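Phospholyase (Arthrobacter aurescens, PDB 5G4I) is a pyridoxal-phosphate-dependent phospholyase of the class III transaminase family, which eliminates phosphate from a phosphorylated amine substrate. Local coordinates at residues L386-I391 and I401-P406. Residues are numbered along the deposited sequence; the frame is centred on the assembly and turned at random.
Sequences LTKILI and ISRVGP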
ATOM      1  N   LEU A 386     -14.741  29.103 -16.578  1.00 18.86           N
ATOM      2  CA  LEU A 386     -13.814  30.214 -16.286  1.00 17.96           C
ATOM      3  C   LEU A 386     -12.629  29.674 -15.378  1.00 15.56           C
ATOM      4  O   LEU A 386     -11.458  30.074 -15.544  1.00 16.05           O
ATOM      5  CB  LEU A 386     -14.476  31.374 -15.575  1.00 19.43           C
ATOM      6  CG  LEU A 386     -15.611  32.164 -16.329  1.00 20.05           C
ATOM      7  CD1 LEU A 386     -16.120  33.358 -15.623  1.00 22.64           C
ATOM      8  CD2 LEU A 386     -15.110  32.498 -17.717  1.00 22.54           C
ATOM      9  N   THR A 387     -12.976  28.754 -14.504  1.00 15.33           N
ATOM     10  CA  THR A 387     -11.924  28.113 -13.634  1.00 14.54           C
ATOM     11  C   THR A 387     -10.897  27.402 -14.472  1.00 16.92           C
ATOM     12  O   THR A 387      -9.695  27.513 -14.246  1.00 17.04           O
ATOM     13  CB  THR A 387     -12.606  27.144 -12.567  1.00 14.82           C
ATOM     14  OG1 THR A 387     -13.660  27.799 -11.901  1.00 16.65           O
ATOM     15  CG2 THR A 387     -11.606  26.706 -11.490  1.00 16.53           C
ATOM     16  N   LYS A 388     -11.325  26.625 -15.502  1.00 16.17           N
ATOM     17  CA  LYS A 388     -10.413  25.929 -16.384  1.00 17.58           C
ATOM     18  C   LYS A 388      -9.501  26.888 -17.162  1.00 16.71           C
ATOM     19  O   LYS A 388      -8.308  26.675 -17.379  1.00 16.29           O
ATOM     20  CB  LYS A 388     -11.213  24.982 -17.332  1.00 20.42           C
ATOM     21  CG  LYS A 388     -10.377  24.300 -18.333  1.00 26.05           C
ATOM     22  CD  LYS A 388      -9.478  23.284 -17.769  1.00 32.74           C
ATOM     23  CE  LYS A 388      -8.896  22.376 -18.899  1.00 35.26           C
ATOM     24  NZ  LYS A 388      -7.726  21.704 -18.348  1.00 37.88           N
ATOM     25  N   ILE A 389     -10.137  27.969 -17.663  1.00 16.36           N
ATOM     26  CA  ILE A 389      -9.381  29.067 -18.363  1.00 16.92           C
ATOM     27  C   ILE A 389      -8.222  29.593 -17.476  1.00 16.25           C
ATOM     28  O   ILE A 389      -7.057  29.709 -17.931  1.00 16.78           O
ATOM     29  CB  ILE A 389     -10.338  30.235 -18.809  1.00 20.82           C
ATOM     30  CG1 ILE A 389     -11.209  29.760 -19.976  1.00 21.72           C
ATOM     31  CG2 ILE A 389      -9.543  31.459 -19.152  1.00 21.05           C
ATOM     32  CD1 ILE A 389     -12.319  30.735 -20.391  1.00 26.32           C
ATOM     33  N   LEU A 390      -8.568  29.860 -16.213  1.00 16.18           N
ATOM     34  CA  LEU A 390      -7.544  30.356 -15.256  1.00 15.98           C
ATOM     35  C   LEU A 390      -6.392  29.336 -15.002  1.00 15.61           C
ATOM     36  O   LEU A 390      -5.207  29.711 -14.944  1.00 15.08           O
ATOM     37  CB  LEU A 390      -8.172  30.733 -13.960  1.00 16.10           C
ATOM     38  CG  LEU A 390      -9.149  31.955 -13.937  1.00 17.30           C
ATOM     39  CD1 LEU A 390      -9.975  32.026 -12.664  1.00 17.30           C
ATOM     40  CD2 LEU A 390      -8.372  33.267 -14.084  1.00 18.71           C
ATOM     41  N   ILE A 391      -6.776  28.077 -14.838  1.00 14.03           N
ATOM     42  CA  ILE A 391      -5.720  27.041 -14.631  1.00 14.06           C
ATOM     43  C   ILE A 391      -4.747  26.906 -15.826  1.00 15.80           C
ATOM     44  O   ILE A 391      -3.528  26.867 -15.656  1.00 14.89           O
ATOM     45  CB  ILE A 391      -6.409  25.678 -14.294  1.00 15.20           C
ATOM     46  CG1 ILE A 391      -7.048  25.766 -12.939  1.00 16.12           C
ATOM     47  CG2 ILE A 391      -5.439  24.501 -14.380  1.00 17.63           C
ATOM     48  CD1 ILE A 391      -8.069  24.641 -12.655  1.00 18.91           C
ATOM     49  N   ILE A 401      -1.272  25.239 -10.700  1.00 13.74           N
ATOM     50  CA  ILE A 401      -2.383  25.190  -9.784  1.00 12.49           C
ATOM     51  C   ILE A 401      -3.471  24.199 -10.295  1.00 14.45           C
ATOM     52  O   ILE A 401      -3.355  23.670 -11.407  1.00 16.08           O
ATOM     53  CB  ILE A 401      -2.955  26.597  -9.503  1.00 14.54           C
ATOM     54  CG1 ILE A 401      -3.545  27.238 -10.774  1.00 15.27           C
ATOM     55  CG2 ILE A 401      -1.953  27.502  -8.775  1.00 15.65           C
ATOM     56  CD1 ILE A 401      -4.437  28.409 -10.490  1.00 18.12           C
ATOM     57  N   SER A 402      -4.450  23.948  -9.503  1.00 15.66           N
ATOM     58  CA  SER A 402      -5.552  23.053  -9.870  1.00 17.40           C
ATOM     59  C   SER A 402      -6.902  23.568  -9.318  1.00 15.68           C
ATOM     60  O   SER A 402      -7.098  24.731  -8.944  1.00 15.35           O
ATOM     61  CB  SER A 402      -5.277  21.618  -9.421  1.00 19.67           C
ATOM     62  OG  SER A 402      -6.093  20.704 -10.206  1.00 28.28           O
ATOM     63  N   ARG A 403      -7.912  22.673  -9.261  1.00 16.69           N
ATOM     64  CA  ARG A 403      -9.239  22.994  -8.684  1.00 16.63           C
ATOM     65  C   ARG A 403      -9.881  21.837  -7.944  1.00 15.44           C
ATOM     66  O   ARG A 403      -9.442  20.660  -8.137  1.00 18.85           O
ATOM     67  CB  ARG A 403     -10.214  23.474  -9.766  1.00 19.28           C
ATOM     68  CG  ARG A 403     -10.373  22.480 -10.893  1.00 19.53           C
ATOM     69  CD  ARG A 403     -11.497  22.878 -11.885  1.00 24.10           C
ATOM     70  NE  ARG A 403     -11.456  22.089 -13.131  1.00 24.88           N
ATOM     71  CZ  ARG A 403     -12.261  22.338 -14.189  1.00 29.42           C
ATOM     72  NH1 ARG A 403     -13.233  23.306 -14.143  1.00 24.33           N
ATOM     73  NH2 ARG A 403     -12.104  21.637 -15.312  1.00 29.62           N
ATOM     74  N   VAL A 404     -10.868  22.153  -7.130  1.00 17.80           N
ATOM     75  CA  VAL A 404     -11.621  21.187  -6.347  1.00 17.33           C
ATOM     76  C   VAL A 404     -13.082  21.589  -6.301  1.00 18.21           C
ATOM     77  O   VAL A 404     -13.456  22.713  -6.656  1.00 15.69           O
ATOM     78  CB  VAL A 404     -11.111  21.059  -4.848  1.00 19.80           C
ATOM     79  CG1 VAL A 404      -9.878  20.251  -4.772  1.00 22.23           C
ATOM     80  CG2 VAL A 404     -10.971  22.335  -4.113  1.00 18.19           C
ATOM     81  N   GLY A 405     -13.909  20.732  -5.686  1.00 18.16           N
ATOM     82  CA  GLY A 405     -15.285  21.013  -5.326  1.00 17.91           C
ATOM     83  C   GLY A 405     -16.332  20.339  -6.245  1.00 16.08           C
ATOM     84  O   GLY A 405     -16.024  20.092  -7.422  1.00 18.66           O
ATOM     85  N   PRO A 406     -17.567  20.210  -5.720  1.00 17.39           N
ATOM     86  CA  PRO A 406     -18.631  19.561  -6.488  1.00 19.04           C
ATOM     87  C   PRO A 406     -19.088  20.333  -7.736  1.00 20.98           C
ATOM     88  O   PRO A 406     -19.607  19.707  -8.719  1.00 22.28           O
ATOM     89  CB  PRO A 406     -19.738  19.452  -5.468  1.00 19.91           C
ATOM     90  CG  PRO A 406     -19.489  20.477  -4.451  1.00 21.35           C
ATOM     91  CD  PRO A 406     -17.993  20.533  -4.365  1.00 17.86           C
TER
HETATM   92  O   HOH W   1      -1.682  25.801 -13.725  1.00 13.24           O
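Ile391 and Thr387, one turn apart on helix 384-396, pack on Arg403 of strand 399-404, where the helix covers the mixed sheet of the C-terminal small domain of a fold-type I PLP enzyme and leads through a short connection into that strand. Helix 386-391 and strand 402-404 run roughly antiparallel, at 153°, their axes approaching to 8.8 Å. The tight part is largely aliphatic. CD1 of Ile391 meets the aliphatic part of Arg403, 3.6 Å from its CG, the two side chains crossing at about a right angle, and also lies against the strand backbone, 3.7 Å from Ser402 C. CG2 of Thr387 joins it, 3.8 Å from Arg403 CD; this methyl stands anti to the backbone N, while OG1 turns back to the carbonyl of Ala383 in its own helix. Leu411 of the paired strand 410-413 touches both Thr387 and Ile391, and CG1 of Ile391 sits more loosely by CG1 of Ile401, at 4.4 Å.

Toward solvent the packing thins. From CG to NE the Arg403 chain is extended and carries the guanidinium alongside the helix, where CA of Lys388 lies over one face and Lys388 CD is 4.0 Å from Arg403 NH2. No hydrogen bond crosses directly between the segments: Arg403 NH1 donates to Asp408 O, and Lys388 NZ forms a salt bridge with Glu392, which probably offsets the like charge of the nearby guanidinium, whose atoms do not touch NZ. With an alanine at Arg403, the chain beyond CB is gone, which would probably leave Ile391 CD1 and Thr387 CG2 only partly covered and the Asp408 carbonyl without this donor. At the other, buried end, a water bridges the backbones, donating to Ile391 O at 2.9 Å and accepting from Ile401 N at 3.1 Å.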